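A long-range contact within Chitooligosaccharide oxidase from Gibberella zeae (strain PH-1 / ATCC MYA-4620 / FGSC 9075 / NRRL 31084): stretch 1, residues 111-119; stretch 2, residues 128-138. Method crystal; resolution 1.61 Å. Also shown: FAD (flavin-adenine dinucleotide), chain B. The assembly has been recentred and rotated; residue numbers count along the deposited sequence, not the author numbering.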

# COMPACT_ATOMS: atom_id res chain seq x y z
N GLU A 111 13.38 -5.34 -12.43
CA GLU A 111 13.47 -3.98 -11.85
C GLU A 111 12.81 -3.01 -12.82
O GLU A 111 13.22 -2.93 -13.99
N LEU A 112 11.79 -2.26 -12.40
CA LEU A 112 11.03 -1.37 -13.31
C LEU A 112 11.33 0.13 -13.06
O LEU A 112 10.72 0.94 -13.75
N ASP A 113 12.17 0.47 -12.10
CA ASP A 113 12.29 1.90 -11.68
C ASP A 113 13.06 2.74 -12.73
O ASP A 113 13.09 3.97 -12.51
N ARG A 114 13.56 2.17 -13.83
CA ARG A 114 14.07 3.00 -14.96
C ARG A 114 12.90 3.53 -15.81
O ARG A 114 13.11 4.42 -16.67
N MET A 115 11.71 2.96 -15.66
CA MET A 115 10.52 3.32 -16.45
C MET A 115 9.54 4.08 -15.55
O MET A 115 8.77 3.45 -14.81
N TYR A 116 9.57 5.42 -15.62
CA TYR A 116 8.86 6.27 -14.63
C TYR A 116 8.08 7.36 -15.36
O TYR A 116 7.74 8.37 -14.75
N SER A 117 7.70 7.11 -16.62
CA SER A 117 6.96 8.08 -17.46
C SER A 117 5.59 8.37 -16.84
O SER A 117 4.88 7.41 -16.46
N VAL A 118 5.22 9.64 -16.74
CA VAL A 118 3.85 10.08 -16.40
C VAL A 118 3.37 10.95 -17.54
O VAL A 118 4.01 12.02 -17.77
N LYS A 119 2.27 10.58 -18.18
CA LYS A 119 1.71 11.34 -19.34
C LYS A 119 0.26 11.70 -19.08
O LYS A 119 -0.62 10.83 -19.15
N ILE A 128 0.62 6.03 -16.88
CA ILE A 128 1.77 6.07 -15.96
C ILE A 128 2.45 4.71 -15.94
O ILE A 128 1.75 3.70 -15.79
N GLN A 129 3.75 4.72 -16.06
CA GLN A 129 4.58 3.52 -15.88
C GLN A 129 4.63 3.20 -14.40
O GLN A 129 4.72 4.09 -13.57
N PRO A 130 4.54 1.92 -14.01
CA PRO A 130 4.47 1.57 -12.58
C PRO A 130 5.75 1.85 -11.79
O PRO A 130 5.67 1.96 -10.58
N GLY A 131 6.89 1.96 -12.46
CA GLY A 131 8.16 2.35 -11.84
C GLY A 131 8.20 3.82 -11.41
O GLY A 131 9.12 4.17 -10.72
N ALA A 132 7.20 4.62 -11.75
CA ALA A 132 7.09 6.00 -11.26
C ALA A 132 6.81 5.96 -9.75
O ALA A 132 5.79 5.34 -9.34
N ARG A 133 7.61 6.66 -8.94
CA ARG A 133 7.32 6.77 -7.49
C ARG A 133 6.23 7.81 -7.25
O ARG A 133 6.05 8.70 -8.09
N LEU A 134 5.49 7.67 -6.15
CA LEU A 134 4.28 8.48 -5.90
C LEU A 134 4.65 9.97 -5.95
O LEU A 134 3.84 10.76 -6.41
N GLY A 135 5.79 10.37 -5.40
CA GLY A 135 6.16 11.81 -5.42
C GLY A 135 6.36 12.30 -6.83
O GLY A 135 5.95 13.44 -7.18
N HIS A 136 6.90 11.45 -7.70
CA HIS A 136 7.11 11.80 -9.12
C HIS A 136 5.76 11.85 -9.83
O HIS A 136 5.50 12.75 -10.62
N VAL A 137 4.87 10.91 -9.56
CA VAL A 137 3.48 10.94 -10.05
C VAL A 137 2.84 12.27 -9.67
O VAL A 137 2.25 12.95 -10.56
N ALA A 138 2.88 12.61 -8.37
CA ALA A 138 2.17 13.80 -7.88
C ALA A 138 2.79 15.06 -8.51
O ALA A 138 2.04 15.93 -9.00

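The strongest polar link between the two stretches is a pair of hydrogen bonds joining Ser-117 and Gln-129. The backbone amide Gln-129 N donates to Ser-117 O at 2.9 Å, nearly linearly, while Ser-117 N donates to the side-chain oxygen Gln-129 OE1 at 3.1 Å. Gln-129 can close this second bond because its CA-to-CB bond points toward the opposing stretch and its m, t rotamer carries the carboxamide alongside the turn at Met-115; OE1 there also lies 3.3 Å from Met-115 CB.

At the other end of the contact, Asp-113 (chi1 p) and Arg-133 form a salt bridge, with Arg-133 NH1 3.2 Å from Asp-113 OD2. Its hydrogen bond is weak, since the N-H...O angle is only 124°. The CB of Arg-133 points sideways, but the extended m, t, t chain brings the guanidinium nearer, and OD2 meets its edge. The other carboxylate oxygen, Asp-113 OD1, is held by Arg-114 NH2 at 2.8 Å in a salt bridge within the first stretch.

Two waters join the backbones around Gly-131. Water 1 donates to Asp-113 O (2.9 Å) and Gly-131 O (2.8 Å); water 2 donates to Met-115 O (2.7 Å) and accepts from Gly-131 N (2.8 Å). The absence of a side chain at Gly-131 permits this close approach: its CA lies 3.2 Å from Met-115 O and makes a CA-H...O contact with Leu-112 O at 3.5 Å, and an ideally placed CB would clash with both carbonyl oxygens.

Tyr-116 (chi1 p) directs its ring edge toward the face of His-136 (chi1 t) in an offset edge-to-face arrangement, with centroids 5.4 Å apart and planes at 85°. His-136 NE2 also sits 3.1 Å from Tyr-116 O, while Tyr-116 CB packs against Ala-132 CB at 4.2 Å.

Val-118 (t) is the center of the apolar packing. It pairs with Ile-128 (m, t) in an antiparallel, non-hydrogen-bonded bridge that places both side chains on the same sheet face. Its CG2 contacts Ile-128 CG2 at 3.9 Å, Ala-132 CB at 4.2 Å, His-136 CD2 at 3.9 Å and Val-137 CG2 at 4.4 Å. Leu-112 (m, t) points toward the second stretch, its CD1 4.1 Å from Pro-130 CG. These two atoms also approach the FAD adenine amine N6A, at 3.2 Å from Leu-112 CD1 and 3.5 Å from Pro-130 CG.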

# COMPACT_ATOMS: atom_id res chain seq x y z
CB GLU A 111 14.93 -3.63 -11.59
CG GLU A 111 15.12 -2.19 -11.14
CD GLU A 111 14.50 -1.95 -9.76
OE1 GLU A 111 14.83 -2.71 -8.80
OE2 GLU A 111 13.63 -1.06 -9.69
CB LEU A 112 9.52 -1.62 -13.20
CG LEU A 112 9.08 -3.04 -13.57
CD1 LEU A 112 7.63 -3.29 -13.19
CD2 LEU A 112 9.31 -3.29 -15.06
CB ASP A 113 12.85 2.10 -10.28
CG ASP A 113 14.31 1.79 -10.02
OD1 ASP A 113 15.05 1.50 -11.01
OD2 ASP A 113 14.71 1.79 -8.82
CB ARG A 114 15.05 2.22 -15.84
CG ARG A 114 16.19 1.53 -15.13
CD ARG A 114 17.03 2.39 -14.21
NE ARG A 114 18.31 1.77 -13.91
CZ ARG A 114 18.53 0.97 -12.88
NH1 ARG A 114 19.72 0.44 -12.71
NH2 ARG A 114 17.56 0.68 -12.01
CB MET A 115 9.93 2.06 -17.08
CG MET A 115 10.73 1.59 -18.25
SD MET A 115 9.94 0.13 -19.01
CE MET A 115 10.39 -1.03 -17.75
CB TYR A 116 9.84 6.79 -13.57
CG TYR A 116 11.06 7.52 -14.08
CD1 TYR A 116 10.97 8.84 -14.49
CD2 TYR A 116 12.29 6.91 -14.07
CE1 TYR A 116 12.08 9.51 -14.95
CE2 TYR A 116 13.42 7.57 -14.53
CZ TYR A 116 13.31 8.87 -14.97
OH TYR A 116 14.44 9.51 -15.38
CB SER A 117 6.80 7.54 -18.87
OG SER A 117 5.91 8.36 -19.59
CB VAL A 118 3.85 10.88 -15.09
CG1 VAL A 118 2.45 11.36 -14.76
CG2 VAL A 118 4.49 10.12 -13.95
CB LYS A 119 1.88 10.52 -20.62
CG LYS A 119 3.31 10.23 -21.02
CD LYS A 119 3.41 9.42 -22.31
CE LYS A 119 4.83 9.03 -22.65
NZ LYS A 119 4.84 8.02 -23.75
CB ILE A 128 1.33 6.52 -14.57
CG1 ILE A 128 0.43 7.75 -14.66
CG2 ILE A 128 2.55 6.71 -13.70
CD1 ILE A 128 -0.11 8.23 -13.32
CB GLN A 129 5.95 3.69 -16.52
CG GLN A 129 5.82 3.82 -18.05
CD GLN A 129 7.16 3.91 -18.75
OE1 GLN A 129 8.11 4.55 -18.29
NE2 GLN A 129 7.31 3.13 -19.82
CB PRO A 130 4.21 0.06 -12.58
CG PRO A 130 4.76 -0.40 -13.93
CD PRO A 130 4.46 0.74 -14.89
CB ALA A 132 6.00 6.73 -11.97
CB ARG A 133 8.62 7.04 -6.74
CG ARG A 133 9.65 5.95 -6.93
CD ARG A 133 10.98 6.26 -6.26
NE ARG A 133 11.98 5.30 -6.64
CZ ARG A 133 12.13 4.10 -6.07
NH1 ARG A 133 13.00 3.21 -6.57
NH2 ARG A 133 11.39 3.80 -5.03
CB LEU A 134 3.65 8.13 -4.56
CG LEU A 134 3.14 6.72 -4.44
CD1 LEU A 134 2.50 6.55 -3.09
CD2 LEU A 134 2.18 6.37 -5.54
CB HIS A 136 8.08 10.83 -9.77
CG HIS A 136 8.30 11.12 -11.21
ND1 HIS A 136 8.89 12.32 -11.64
CD2 HIS A 136 8.02 10.39 -12.31
CE1 HIS A 136 8.98 12.28 -12.97
NE2 HIS A 136 8.45 11.10 -13.41
CB VAL A 137 2.65 9.78 -9.50
CG1 VAL A 137 1.17 9.93 -9.82
CG2 VAL A 137 3.18 8.48 -10.07
CB ALA A 138 2.21 13.90 -6.38
PA FAD B . 7.49 -3.35 -4.59
O1A FAD B . 8.22 -3.99 -3.48
O2A FAD B . 8.20 -2.96 -5.82
O5B FAD B . 6.25 -4.24 -5.03
C5B FAD B . 5.19 -4.57 -4.12
C4B FAD B . 4.44 -5.78 -4.65
O4B FAD B . 3.82 -5.45 -5.91
C3B FAD B . 5.27 -7.05 -4.95
O3B FAD B . 4.46 -8.23 -4.84
C2B FAD B . 5.66 -6.83 -6.41
O2B FAD B . 6.06 -8.02 -7.10
C1B FAD B . 4.39 -6.24 -6.96
N9A FAD B . 4.57 -5.39 -8.12
C8A FAD B . 5.20 -4.18 -8.15
N7A FAD B . 5.21 -3.63 -9.36
C5A FAD B . 4.56 -4.56 -10.16
C6A FAD B . 4.25 -4.58 -11.53
N6A FAD B . 4.56 -3.56 -12.34
N1A FAD B . 3.61 -5.67 -12.04
C2A FAD B . 3.33 -6.67 -11.19
N3A FAD B . 3.55 -6.76 -9.88
C4A FAD B . 4.18 -5.66 -9.41
N1 FAD B . 0.63 2.24 1.56
C2 FAD B . -0.52 2.92 1.54
O2 FAD B . -1.59 2.37 1.10
N3 FAD B . -0.54 4.22 1.96
C4 FAD B . 0.58 4.89 2.43
O4 FAD B . 0.49 6.08 2.78
C4X FAD B . 1.81 4.20 2.45
N5 FAD B . 2.92 4.83 2.84
C5X FAD B . 4.11 4.17 2.72
C6 FAD B . 5.32 4.84 3.06
C7 FAD B . 6.54 4.20 2.97
C7M FAD B . 7.82 4.92 3.36
C8 FAD B . 6.60 2.84 2.47
C8M FAD B . 7.91 2.10 2.23
C9 FAD B . 5.39 2.17 2.19
C9A FAD B . 4.15 2.81 2.31
N10 FAD B . 2.96 2.15 1.98
C10 FAD B . 1.74 2.83 2.00
C1' FAD B . 2.95 0.74 1.57
C2' FAD B . 3.02 0.59 0.05
O2' FAD B . 1.76 0.89 -0.55
C3' FAD B . 3.43 -0.82 -0.26
O3' FAD B . 4.73 -1.01 0.35
C4' FAD B . 3.47 -1.04 -1.78
O4' FAD B . 3.23 -2.42 -2.12
C5' FAD B . 4.81 -0.60 -2.30
O5' FAD B . 4.82 -0.60 -3.74
P FAD B . 6.24 -0.62 -4.45
O1P FAD B . 6.02 -0.60 -5.92
O2P FAD B . 7.16 0.39 -3.88
O3P FAD B . 6.81 -2.04 -3.93
O HOH W 1 11.53 5.56 -10.65
O HOH W 2 7.64 0.98 -15.00